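Local coordinates for protein probable glutamine synthetase (Pseudomonas aeruginosa, PDB 4HPP) that is a probable member of the glutamine synthetase family, with a magnesium ion and glutamic acid bound in its catalytic domain, at residues T14-L17 against T21-R24; L137-E142 against R154-F159; S247-E252 against S260-H265; C397-E402 against M419-L424. One frame throughout, in Å; residues are numbered along the deposited sequence.

Contact 1 is the one wholly buried: two strands of the N-terminal domain form a hairpin through backbone hydrogen bonds and an ion pair. The others lie in the catalytic domain. Contacts 2 and 3 are partly buried and both set a loop against a helix, contact 2 at its end through a leucine side chain resting on backbone and an alanine, with no hydrogen bond, contact 3 at its start with two hydrogen bonds beside leucine packing. Contact 4, between two helices, is a surface bridge of one polar pair. Contacts 1 and 4 adjoin, Met419 CE lying 3.9 Å from Leu17 C, whereas contacts 2 and 3 stand far apart, their centres about 44 Å from each other.

Contact 1: T14-L17 against T21-R24; sequences TTDL and TRGR
The carboxylate of Asp16 meets the guanidinium of Arg22 at that group's edge, with the two planes turned 45° apart. OD1 of Asp16 takes the bond from NH1 of Arg22 at 2.5 Å, using its syn lone pair, and the oxygen lies slightly off the guanidinium plane. Both buried groups have a second partner: OD2 of Asp16 accepts from the backbone N of Ile20 inside the turn, while NH2 of Arg22 pairs with Asp52. Asp16 carries its CG between its own backbone N and carbonyl carbon (chi1 64°), which lifts the carboxylate to where the turn and the arginine can share it.

Behind the pair, the strands form an antiparallel hairpin. Thr14 and Arg22 make the hydrogen-bonded pair: Thr14 N donates to Arg22 O at 2.8 Å, and Arg22 N returns a bond of 2.8 Å to Thr14 O. The CA of Thr21 adds a C-H contact to that same Thr14 O, 3.2 Å away. At the next, non-hydrogen-bonded pair, Thr15 OG1 and Thr21 OG1 share a hydrogen bond of 3.3 Å on the other sheet face. Beta-branched threonine suits an extended strand, and these two hydroxyls partner each other in the interior.

Helix 196-216 covers the threonine pair through Val203, and Trp41 of strand 39-41 packs on Thr14 and Arg22. Strand 21-27 is an edge strand of its sheet within the chain; there Thr21 and Gly23 share backbone hydrogen bonds with a second subunit, whose Ala147 O accepts from Arg22 NE, so the hairpin belongs to an interface as well as to the N-terminal domain.

Contact 2: L137-E142 against R154-F159; sequences LGLPGE and RAAGQF
Leu139 lays its two methyl groups over the backbone of Ala156, where helix 150-155 has just ended. CD1 sits 3.9 Å from Ala156 CA and 4.0 Å from Ala155 O, and CD2 comes within 4.1 Å of the same Ala156 CA. The CB of Ala156 points away from the loop, which explains why the methyl-to-methyl approach, Leu139 CD1 to Ala156 CB, is longer at 4.4 Å. With CG held beside the backbone N and opposite the carbonyl carbon (chi1 -67°), the leucine extends straight from its loop and presents the forked end to the turn. No hydrogen bond crosses here; an alanine's small side chain allows the leucine to come down on main-chain atoms.

The backbone opposite is fixed by its own bonds. Gly157 N donates to Arg154 O at 3.0 Å as the helix finishes, and Phe159 N to Ala156 O at 3.1 Å closes a type II' beta turn. Gly157 fills the second position of that turn with phi 61°, a conformation glycine adopts easily. In the loop Gly138, just before Leu139, likewise has a positive phi, which glycine tolerates.

Phe159 begins the next helix and swings its ring, CG trans to the backbone N at chi1 175°, inward against Phe134 and Leu136 of strand 124-137 and onto helix 196-216. Arg154 instead reaches a third subunit, where Glu211 makes a salt bridge with it. Tyr186 of strand 185-194, next in sequence to the magnesium ligand Glu187, packs on both Leu139 and Ala156, tying loop and helix end to the central sheet.

Contact 3: S247-E252 against S260-H265; sequences SPLLYE and SELGEH
Ser260 is gripped twice by the loop 247-252, once through its side chain and once through its backbone. Its OG donates to Leu249 O at 3.0 Å, and its N donates to Leu250 O at 2.8 Å with a nearly straight N-H (167°). Both donors stand well above the plane of the carbonyl they address: OG by 55°, the backbone N by 42°. Two consecutive loop carbonyls are thus satisfied by one residue. Ser260 occupies the N-cap position of helix 261-281, yet its hydroxyl makes no capping bond, being turned back to the loop instead. A small polar side chain suits this place, since CB itself lies close to both carbonyl oxygens.

Around these bonds the leucines supply apolar cover. Leu262 CD2 touches Leu249 CB at 3.5 Å, and the Leu262 side chain also packs on Ile357 of helix 342-358. CD2 of Leu250 lies 3.5 Å from Gly263 CA; glycine suits this spot because a CB there would point toward the loop and run into Leu250 O, and without one the CA atoms of Leu250 and Gly263 come to 4.5 Å. The carboxylate of Glu252 stays outside hydrogen-bonding range, OE1 being 3.8 Å from Ser260 OG, but its negative charge near the start of a helix is probably favourable.

Bonds to their surroundings hold both segments: His265 ND1 bonds to Leu361 O, and the backbone of Leu249 pairs with Leu241 of strand 235-243. The whole is a strand-to-helix connection of the catalytic domain, in which the loop folds back so that its carbonyls hold the N-cap residue at the helix start.

Contact 4: C397-E402 against M419-L424; sequences CLQRDE and MKRHEL
Gln399, on helix 391-399, makes the one direct link to Arg421. Ahead of it, Cys397 faces Pro275 of helix 261-281, and Leu398 is buried against Leu413 and Leu417, as befits the apolar side of a helix. Gln399 follows on the exposed flank, its chain extended beyond CG, and meets the arginine from the opposite direction. NH2 of Arg421 donates to Gln399 OE1 at 3.2 Å along a straight N-H (169°). The oxygen lies close to the guanidinium plane, at its edge, whereas the donor stands above the amide plane; the two planes are 58° apart. NH2 also has an anionic partner, Asp396, three residues before Gln399, so the neutral amide adds to an ion pair. This is a helix-to-helix bridge in the catalytic domain, spanning helices 391-399 and 410-427 over a surface where long polar side chains can stretch between well-separated backbones. Past Gln399 the chain turns: Asp401 is the N-cap of helix 402-405, its OD2 accepting from Leu404 N while OD1 takes a bond from His273. Glu402 opens that helix, where an acidic side chain is probably favourable.

Contact 1: T14-L17 against T21-R24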
loop_
_atom_site.group_PDB
_atom_site.type_symbol
_atom_site.label_atom_id
_atom_site.label_comp_id
_atom_site.label_asym_id
_atom_site.label_seq_id
_atom_site.Cartn_x
_atom_site.Cartn_y
_atom_site.Cartn_z
ATOM N N THR A 14 -2.995 -36.230 -19.598
ATOM C CA THR A 14 -2.121 -37.383 -19.784
ATOM C C THR A 14 -0.777 -36.918 -19.337
ATOM O O THR A 14 -0.486 -35.711 -19.392
ATOM C CB THR A 14 -2.048 -37.810 -21.243
ATOM O OG1 THR A 14 -1.262 -39.011 -21.361
ATOM C CG2 THR A 14 -1.560 -36.661 -22.104
ATOM N N THR A 15 0.035 -37.844 -18.841
ATOM C CA THR A 15 1.385 -37.505 -18.423
ATOM C C THR A 15 2.295 -38.132 -19.466
ATOM O O THR A 15 2.266 -39.344 -19.649
ATOM C CB THR A 15 1.650 -38.013 -17.008
ATOM O OG1 THR A 15 0.738 -37.350 -16.138
ATOM C CG2 THR A 15 3.106 -37.770 -16.549
ATOM N N ASP A 16 3.044 -37.302 -20.202
ATOM C CA ASP A 16 3.731 -37.816 -21.373
ATOM C C ASP A 16 5.055 -38.373 -20.986
ATOM O O ASP A 16 5.371 -38.446 -19.795
ATOM C CB ASP A 16 3.835 -36.790 -22.504
ATOM C CG ASP A 16 4.656 -35.610 -22.132
ATOM O OD1 ASP A 16 4.468 -34.521 -22.723
ATOM O OD2 ASP A 16 5.493 -35.781 -21.239
ATOM N N LEU A 17 5.816 -38.778 -22.006
ATOM C CA LEU A 17 7.016 -39.593 -21.794
ATOM C C LEU A 17 8.108 -38.691 -21.278
ATOM O O LEU A 17 9.193 -39.141 -20.752
ATOM C CB LEU A 17 7.444 -40.277 -23.096
ATOM C CG LEU A 17 6.368 -41.126 -23.742
ATOM C CD1 LEU A 17 6.920 -41.571 -25.072
ATOM C CD2 LEU A 17 5.991 -42.303 -22.868
ATOM N N THR A 21 2.496 -33.382 -17.512
ATOM C CA THR A 21 1.038 -33.646 -17.526
ATOM C C THR A 21 0.365 -32.527 -18.261
ATOM O O THR A 21 0.482 -31.363 -17.855
ATOM C CB THR A 21 0.481 -33.608 -16.109
ATOM O OG1 THR A 21 1.409 -34.252 -15.285
ATOM C CG2 THR A 21 -0.811 -34.305 -15.943
ATOM N N ARG A 22 -0.383 -32.893 -19.294
ATOM C CA ARG A 22 -0.944 -32.003 -20.285
ATOM C C ARG A 22 -2.417 -32.349 -20.458
ATOM O O ARG A 22 -2.804 -33.493 -20.201
ATOM C CB ARG A 22 -0.204 -32.254 -21.588
ATOM C CG ARG A 22 1.226 -31.694 -21.533
ATOM C CD ARG A 22 2.241 -32.337 -22.475
ATOM N NE ARG A 22 3.045 -31.236 -22.940
ATOM C CZ ARG A 22 4.386 -31.149 -22.986
ATOM N NH1 ARG A 22 5.222 -32.134 -22.716
ATOM N NH2 ARG A 22 4.893 -30.028 -23.388
ATOM N N GLY A 23 -3.245 -31.387 -20.881
ATOM C CA GLY A 23 -4.591 -31.735 -21.235
ATOM C C GLY A 23 -5.366 -30.557 -21.726
ATOM O O GLY A 23 -4.778 -29.552 -22.151
ATOM N N ARG A 24 -6.701 -30.673 -21.624
ATOM C CA ARG A 24 -7.629 -29.721 -22.193
ATOM C C ARG A 24 -8.796 -29.686 -21.278
ATOM O O ARG A 24 -9.079 -30.687 -20.633
ATOM C CB ARG A 24 -8.160 -30.255 -23.511
ATOM C CG ARG A 24 -7.196 -30.068 -24.644
ATOM C CD ARG A 24 -7.770 -30.560 -25.944
ATOM N NE ARG A 24 -6.688 -30.782 -26.880
ATOM C CZ ARG A 24 -6.882 -31.118 -28.144
ATOM N NH1 ARG A 24 -8.128 -31.269 -28.562
ATOM N NH2 ARG A 24 -5.839 -31.322 -28.970
#

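Contact 2: L137-E142 against R154-F159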
loop_
_atom_site.group_PDB
_atom_site.type_symbol
_atom_site.label_atom_id
_atom_site.label_comp_id
_atom_site.label_asym_id
_atom_site.label_seq_id
_atom_site.Cartn_x
_atom_site.Cartn_y
_atom_site.Cartn_z
ATOM N N LEU A 137 10.317 -22.619 -2.929
ATOM C CA LEU A 137 10.889 -21.294 -3.164
ATOM C C LEU A 137 9.893 -20.195 -2.947
ATOM O O LEU A 137 8.687 -20.310 -3.308
ATOM C CB LEU A 137 11.448 -21.194 -4.586
ATOM C CG LEU A 137 12.290 -22.435 -4.921
ATOM C CD1 LEU A 137 12.691 -22.458 -6.388
ATOM C CD2 LEU A 137 13.471 -22.433 -3.962
ATOM N N GLY A 138 10.413 -19.149 -2.308
ATOM C CA GLY A 138 9.766 -17.852 -2.211
ATOM C C GLY A 138 9.384 -17.553 -0.782
ATOM O O GLY A 138 8.645 -16.606 -0.522
ATOM N N LEU A 139 9.818 -18.391 0.159
ATOM C CA LEU A 139 9.236 -18.283 1.483
ATOM C C LEU A 139 9.753 -16.998 2.074
ATOM O O LEU A 139 10.874 -16.592 1.803
ATOM C CB LEU A 139 9.551 -19.475 2.374
ATOM C CG LEU A 139 8.962 -20.834 2.032
ATOM C CD1 LEU A 139 9.562 -21.944 2.966
ATOM C CD2 LEU A 139 7.470 -20.729 2.141
ATOM N N PRO A 140 8.921 -16.337 2.883
ATOM C CA PRO A 140 9.477 -15.157 3.553
ATOM C C PRO A 140 10.494 -15.594 4.616
ATOM O O PRO A 140 10.862 -16.775 4.698
ATOM C CB PRO A 140 8.241 -14.503 4.189
ATOM C CG PRO A 140 7.218 -15.611 4.349
ATOM C CD PRO A 140 7.529 -16.658 3.304
ATOM N N GLY A 141 10.976 -14.637 5.397
ATOM C CA GLY A 141 11.803 -14.937 6.560
ATOM C C GLY A 141 13.274 -15.040 6.291
ATOM O O GLY A 141 13.751 -14.755 5.180
ATOM N N GLU A 142 13.976 -15.469 7.338
ATOM C CA GLU A 142 15.443 -15.599 7.394
ATOM C C GLU A 142 16.068 -16.513 6.293
ATOM O O GLU A 142 15.326 -17.140 5.521
ATOM C CB GLU A 142 15.840 -16.153 8.783
ATOM C CG GLU A 142 14.758 -16.130 9.870
ATOM C CD GLU A 142 15.113 -17.023 11.067
ATOM O OE1 GLU A 142 15.938 -16.592 11.865
ATOM O OE2 GLU A 142 14.595 -18.168 11.219
ATOM N N ARG A 154 8.358 -24.913 10.377
ATOM C CA ARG A 154 7.675 -23.669 10.693
ATOM C C ARG A 154 7.831 -22.583 9.677
ATOM O O ARG A 154 6.886 -21.795 9.510
ATOM C CB ARG A 154 8.115 -23.147 12.034
ATOM C CG ARG A 154 7.654 -24.065 13.147
ATOM C CD ARG A 154 6.235 -24.635 12.959
ATOM N NE ARG A 154 5.235 -23.681 13.412
ATOM C CZ ARG A 154 3.950 -24.011 13.658
ATOM N NH1 ARG A 154 3.473 -25.261 13.419
ATOM N NH2 ARG A 154 3.120 -23.083 14.135
ATOM N N ALA A 155 8.997 -22.516 9.002
ATOM C CA ALA A 155 9.254 -21.416 8.064
ATOM C C ALA A 155 8.265 -21.465 6.931
ATOM O O ALA A 155 7.936 -20.424 6.317
ATOM C CB ALA A 155 10.687 -21.430 7.509
ATOM N N ALA A 156 7.769 -22.675 6.673
ATOM C CA ALA A 156 6.853 -22.937 5.542
ATOM C C ALA A 156 5.451 -22.360 5.805
ATOM O O ALA A 156 4.607 -22.385 4.899
ATOM C CB ALA A 156 6.785 -24.422 5.239
ATOM N N GLY A 157 5.254 -21.785 6.997
ATOM C CA GLY A 157 4.016 -21.070 7.321
ATOM C C GLY A 157 2.796 -22.000 7.233
ATOM O O GLY A 157 2.838 -23.105 7.768
ATOM N N GLN A 158 1.784 -21.565 6.479
ATOM C CA GLN A 158 0.518 -22.346 6.247
ATOM C C GLN A 158 0.595 -23.416 5.111
ATOM O O GLN A 158 -0.402 -24.132 4.835
ATOM C CB GLN A 158 -0.713 -21.399 6.009
ATOM C CG GLN A 158 -1.064 -20.486 7.188
ATOM C CD GLN A 158 -1.430 -19.031 6.842
ATOM O OE1 GLN A 158 -2.089 -18.744 5.836
ATOM N NE2 GLN A 158 -1.025 -18.106 7.715
ATOM N N PHE A 159 1.752 -23.499 4.458
ATOM C CA PHE A 159 1.918 -24.363 3.276
ATOM C C PHE A 159 1.791 -25.831 3.642
ATOM O O PHE A 159 0.955 -26.520 3.065
ATOM C CB PHE A 159 3.251 -24.111 2.506
ATOM C CG PHE A 159 3.467 -25.077 1.374
ATOM C CD1 PHE A 159 2.789 -24.895 0.161
ATOM C CD2 PHE A 159 4.292 -26.187 1.541
ATOM C CE1 PHE A 159 2.929 -25.802 -0.854
ATOM C CE2 PHE A 159 4.427 -27.098 0.540
ATOM C CZ PHE A 159 3.747 -26.907 -0.664
#

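Contact 3: S247-E252 against S260-H265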
loop_
_atom_site.group_PDB
_atom_site.type_symbol
_atom_site.label_atom_id
_atom_site.label_comp_id
_atom_site.label_asym_id
_atom_site.label_seq_id
_atom_site.Cartn_x
_atom_site.Cartn_y
_atom_site.Cartn_z
ATOM N N SER A 247 -2.151 -61.292 1.040
ATOM C CA SER A 247 -1.053 -62.136 1.470
ATOM C C SER A 247 0.279 -61.660 0.839
ATOM O O SER A 247 0.462 -61.729 -0.374
ATOM C CB SER A 247 -1.380 -63.587 1.089
ATOM O OG SER A 247 -0.440 -64.515 1.597
ATOM N N PRO A 248 1.215 -61.164 1.671
ATOM C CA PRO A 248 2.466 -60.605 1.143
ATOM C C PRO A 248 3.334 -61.727 0.609
ATOM O O PRO A 248 3.547 -62.699 1.294
ATOM C CB PRO A 248 3.107 -59.985 2.389
ATOM C CG PRO A 248 2.642 -60.894 3.507
ATOM C CD PRO A 248 1.206 -61.188 3.152
ATOM N N LEU A 249 3.803 -61.604 -0.614
ATOM C CA LEU A 249 4.489 -62.695 -1.295
ATOM C C LEU A 249 5.962 -62.355 -1.487
ATOM O O LEU A 249 6.739 -63.163 -2.007
ATOM C CB LEU A 249 3.830 -62.990 -2.652
ATOM C CG LEU A 249 2.394 -63.544 -2.772
ATOM C CD1 LEU A 249 1.812 -63.252 -4.153
ATOM C CD2 LEU A 249 2.307 -65.041 -2.489
ATOM N N LEU A 250 6.347 -61.160 -1.061
ATOM C CA LEU A 250 7.735 -60.779 -1.095
ATOM C C LEU A 250 8.428 -61.324 0.137
ATOM O O LEU A 250 9.650 -61.494 0.141
ATOM C CB LEU A 250 7.867 -59.260 -1.077
ATOM C CG LEU A 250 7.983 -58.549 -2.424
ATOM C CD1 LEU A 250 8.559 -57.157 -2.231
ATOM C CD2 LEU A 250 8.856 -59.335 -3.401
ATOM N N TYR A 251 7.654 -61.573 1.193
ATOM C CA TYR A 251 8.253 -61.740 2.520
ATOM C C TYR A 251 8.043 -63.086 3.233
ATOM O O TYR A 251 6.932 -63.619 3.287
ATOM C CB TYR A 251 7.878 -60.547 3.388
ATOM C CG TYR A 251 7.699 -60.784 4.871
ATOM C CD1 TYR A 251 6.499 -61.303 5.378
ATOM C CD2 TYR A 251 8.703 -60.419 5.780
ATOM C CE1 TYR A 251 6.323 -61.492 6.743
ATOM C CE2 TYR A 251 8.541 -60.600 7.143
ATOM C CZ TYR A 251 7.344 -61.135 7.613
ATOM O OH TYR A 251 7.169 -61.320 8.958
ATOM N N GLU A 252 9.149 -63.597 3.779
ATOM C CA GLU A 252 9.222 -64.889 4.445
ATOM C C GLU A 252 10.222 -64.878 5.591
ATOM O O GLU A 252 11.428 -65.035 5.349
ATOM C CB GLU A 252 9.700 -65.936 3.464
ATOM C CG GLU A 252 8.648 -66.904 2.974
ATOM C CD GLU A 252 9.322 -68.153 2.467
ATOM O OE1 GLU A 252 9.616 -68.238 1.251
ATOM O OE2 GLU A 252 9.626 -69.017 3.311
ATOM N N SER A 260 11.319 -63.693 0.137
ATOM C CA SER A 260 10.824 -64.880 -0.561
ATOM C C SER A 260 11.722 -65.307 -1.674
ATOM O O SER A 260 12.450 -64.492 -2.228
ATOM C CB SER A 260 9.513 -64.550 -1.224
ATOM O OG SER A 260 8.451 -65.106 -0.492
ATOM N N GLU A 261 11.647 -66.580 -2.049
ATOM C CA GLU A 261 12.237 -67.009 -3.317
ATOM C C GLU A 261 11.669 -66.136 -4.435
ATOM O O GLU A 261 12.438 -65.484 -5.154
ATOM C CB GLU A 261 11.948 -68.477 -3.605
ATOM C CG GLU A 261 12.492 -68.928 -4.951
ATOM C CD GLU A 261 12.937 -70.372 -4.952
ATOM O OE1 GLU A 261 12.155 -71.215 -4.449
ATOM O OE2 GLU A 261 14.065 -70.641 -5.450
ATOM N N LEU A 262 10.335 -66.111 -4.557
ATOM C CA LEU A 262 9.684 -65.111 -5.409
ATOM C C LEU A 262 10.391 -63.717 -5.312
ATOM O O LEU A 262 10.936 -63.191 -6.296
ATOM C CB LEU A 262 8.179 -64.994 -5.091
ATOM C CG LEU A 262 7.423 -63.900 -5.884
ATOM C CD1 LEU A 262 7.354 -64.192 -7.374
ATOM C CD2 LEU A 262 6.018 -63.676 -5.349
ATOM N N GLY A 263 10.394 -63.152 -4.110
ATOM C CA GLY A 263 11.098 -61.924 -3.857
ATOM C C GLY A 263 12.442 -61.846 -4.525
ATOM O O GLY A 263 12.676 -60.939 -5.327
ATOM N N GLU A 264 13.325 -62.789 -4.212
ATOM C CA GLU A 264 14.676 -62.772 -4.786
ATOM C C GLU A 264 14.669 -62.802 -6.321
ATOM O O GLU A 264 15.491 -62.153 -6.942
ATOM C CB GLU A 264 15.521 -63.928 -4.266
ATOM C CG GLU A 264 15.074 -64.478 -2.926
ATOM C CD GLU A 264 16.086 -65.431 -2.307
ATOM O OE1 GLU A 264 16.024 -65.624 -1.061
ATOM O OE2 GLU A 264 16.946 -65.977 -3.056
ATOM N N HIS A 265 13.760 -63.549 -6.937
ATOM C CA HIS A 265 13.684 -63.531 -8.396
ATOM C C HIS A 265 13.335 -62.129 -8.871
ATOM O O HIS A 265 14.048 -61.518 -9.695
ATOM C CB HIS A 265 12.690 -64.573 -8.930
ATOM C CG HIS A 265 13.084 -66.025 -8.645
ATOM N ND1 HIS A 265 14.321 -66.521 -8.926
ATOM C CD2 HIS A 265 12.340 -67.098 -8.115
ATOM C CE1 HIS A 265 14.369 -67.828 -8.561
ATOM N NE2 HIS A 265 13.158 -68.174 -8.067
#

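Contact 4: C397-E402 against M419-L424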
loop_
_atom_site.group_PDB
_atom_site.type_symbol
_atom_site.label_atom_id
_atom_site.label_comp_id
_atom_site.label_asym_id
_atom_site.label_seq_id
_atom_site.Cartn_x
_atom_site.Cartn_y
_atom_site.Cartn_z
ATOM N N CYS A 397 22.352 -48.214 -23.039
ATOM C CA CYS A 397 22.011 -49.422 -22.270
ATOM C C CYS A 397 20.661 -49.989 -22.586
ATOM O O CYS A 397 20.494 -51.198 -22.602
ATOM C CB CYS A 397 22.044 -49.180 -20.775
ATOM S SG CYS A 397 23.606 -48.651 -20.057
ATOM N N LEU A 398 19.682 -49.116 -22.776
ATOM C CA LEU A 398 18.300 -49.519 -23.058
ATOM C C LEU A 398 18.203 -50.199 -24.415
ATOM O O LEU A 398 17.410 -51.139 -24.625
ATOM C CB LEU A 398 17.418 -48.281 -23.135
ATOM C CG LEU A 398 15.926 -48.284 -22.772
ATOM C CD1 LEU A 398 15.263 -47.222 -23.625
ATOM C CD2 LEU A 398 15.161 -49.611 -22.793
ATOM N N GLN A 399 18.975 -49.676 -25.364
ATOM C CA GLN A 399 18.951 -50.210 -26.714
ATOM C C GLN A 399 19.538 -51.661 -26.713
ATOM O O GLN A 399 19.024 -52.529 -27.437
ATOM C CB GLN A 399 19.644 -49.227 -27.685
ATOM C CG GLN A 399 18.844 -47.956 -28.021
ATOM C CD GLN A 399 19.713 -46.811 -28.598
ATOM O OE1 GLN A 399 19.276 -45.655 -28.701
ATOM N NE2 GLN A 399 20.945 -47.134 -28.968
ATOM N N ARG A 400 20.540 -51.907 -25.834
ATOM C CA ARG A 400 21.328 -53.173 -25.699
ATOM C C ARG A 400 20.641 -54.329 -24.960
ATOM O O ARG A 400 21.132 -55.470 -24.967
ATOM C CB ARG A 400 22.623 -52.892 -24.945
ATOM C CG ARG A 400 23.669 -52.068 -25.669
ATOM C CD ARG A 400 24.976 -52.263 -24.940
ATOM N NE ARG A 400 25.865 -51.105 -25.033
ATOM C CZ ARG A 400 26.038 -50.196 -24.069
ATOM N NH1 ARG A 400 25.372 -50.278 -22.912
ATOM N NH2 ARG A 400 26.882 -49.190 -24.258
ATOM N N ASP A 401 19.526 -54.002 -24.315
ATOM C CA ASP A 401 18.803 -54.869 -23.409
ATOM C C ASP A 401 17.564 -55.287 -24.180
ATOM O O ASP A 401 16.444 -54.841 -23.879
ATOM C CB ASP A 401 18.419 -54.064 -22.145
ATOM C CG ASP A 401 17.975 -54.938 -20.953
ATOM O OD1 ASP A 401 18.305 -54.566 -19.793
ATOM O OD2 ASP A 401 17.289 -55.962 -21.152
ATOM N N GLU A 402 17.761 -56.133 -25.188
ATOM C CA GLU A 402 16.631 -56.583 -26.003
ATOM C C GLU A 402 15.604 -57.317 -25.170
ATOM O O GLU A 402 14.417 -57.314 -25.518
ATOM C CB GLU A 402 17.074 -57.468 -27.158
ATOM C CG GLU A 402 17.919 -56.766 -28.197
ATOM C CD GLU A 402 19.098 -57.633 -28.564
ATOM O OE1 GLU A 402 19.171 -58.047 -29.746
ATOM O OE2 GLU A 402 19.916 -57.922 -27.647
ATOM N N MET A 419 12.885 -39.120 -29.085
ATOM C CA MET A 419 12.656 -37.900 -28.335
ATOM C C MET A 419 13.812 -37.574 -27.375
ATOM O O MET A 419 14.086 -36.410 -27.120
ATOM C CB MET A 419 11.334 -37.935 -27.592
ATOM C CG MET A 419 11.146 -36.672 -26.761
ATOM S SD MET A 419 11.726 -36.799 -25.065
ATOM C CE MET A 419 10.362 -37.795 -24.389
ATOM N N LYS A 420 14.486 -38.582 -26.833
ATOM C CA LYS A 420 15.512 -38.310 -25.825
ATOM C C LYS A 420 16.878 -37.926 -26.434
ATOM O O LYS A 420 17.570 -37.020 -25.936
ATOM C CB LYS A 420 15.652 -39.505 -24.870
ATOM C CG LYS A 420 14.548 -39.698 -23.838
ATOM C CD LYS A 420 14.580 -38.581 -22.785
ATOM C CE LYS A 420 13.308 -38.620 -21.945
ATOM N NZ LYS A 420 13.370 -37.460 -21.029
ATOM N N ARG A 421 17.264 -38.611 -27.508
ATOM C CA ARG A 421 18.411 -38.182 -28.326
ATOM C C ARG A 421 18.309 -36.683 -28.577
ATOM O O ARG A 421 19.324 -35.896 -28.446
ATOM C CB ARG A 421 18.368 -38.894 -29.700
ATOM C CG ARG A 421 18.802 -40.351 -29.697
ATOM C CD ARG A 421 20.179 -40.514 -29.018
ATOM N NE ARG A 421 20.425 -41.920 -28.690
ATOM C CZ ARG A 421 21.383 -42.356 -27.880
ATOM N NH1 ARG A 421 22.207 -41.501 -27.307
ATOM N NH2 ARG A 421 21.512 -43.658 -27.653
ATOM N N HIS A 422 17.065 -36.316 -28.937
ATOM C CA HIS A 422 16.729 -34.975 -29.277
ATOM C C HIS A 422 16.821 -34.087 -28.072
ATOM O O HIS A 422 17.348 -32.948 -28.145
ATOM C CB HIS A 422 15.384 -34.912 -29.955
ATOM C CG HIS A 422 15.014 -33.518 -30.398
ATOM N ND1 HIS A 422 13.747 -33.154 -30.679
ATOM C CD2 HIS A 422 15.808 -32.374 -30.569
ATOM C CE1 HIS A 422 13.735 -31.842 -31.018
ATOM N NE2 HIS A 422 15.004 -31.377 -30.953
ATOM N N GLU A 423 16.356 -34.597 -26.937
ATOM C CA GLU A 423 16.537 -33.863 -25.714
ATOM C C GLU A 423 18.039 -33.657 -25.494
ATOM O O GLU A 423 18.475 -32.543 -25.227
ATOM C CB GLU A 423 15.888 -34.578 -24.529
ATOM C CG GLU A 423 16.155 -33.853 -23.227
ATOM C CD GLU A 423 15.731 -34.628 -21.997
ATOM O OE1 GLU A 423 16.373 -34.426 -20.946
ATOM O OE2 GLU A 423 14.758 -35.407 -22.068
ATOM N N LEU A 424 18.845 -34.707 -25.625
ATOM C CA LEU A 424 20.281 -34.509 -25.367
ATOM C C LEU A 424 20.988 -33.694 -26.450
ATOM O O LEU A 424 21.860 -32.883 -26.130
ATOM C CB LEU A 424 21.019 -35.786 -24.935
ATOM C CG LEU A 424 21.288 -37.005 -25.791
ATOM C CD1 LEU A 424 22.671 -36.919 -26.447
ATOM C CD2 LEU A 424 21.208 -38.236 -24.897
#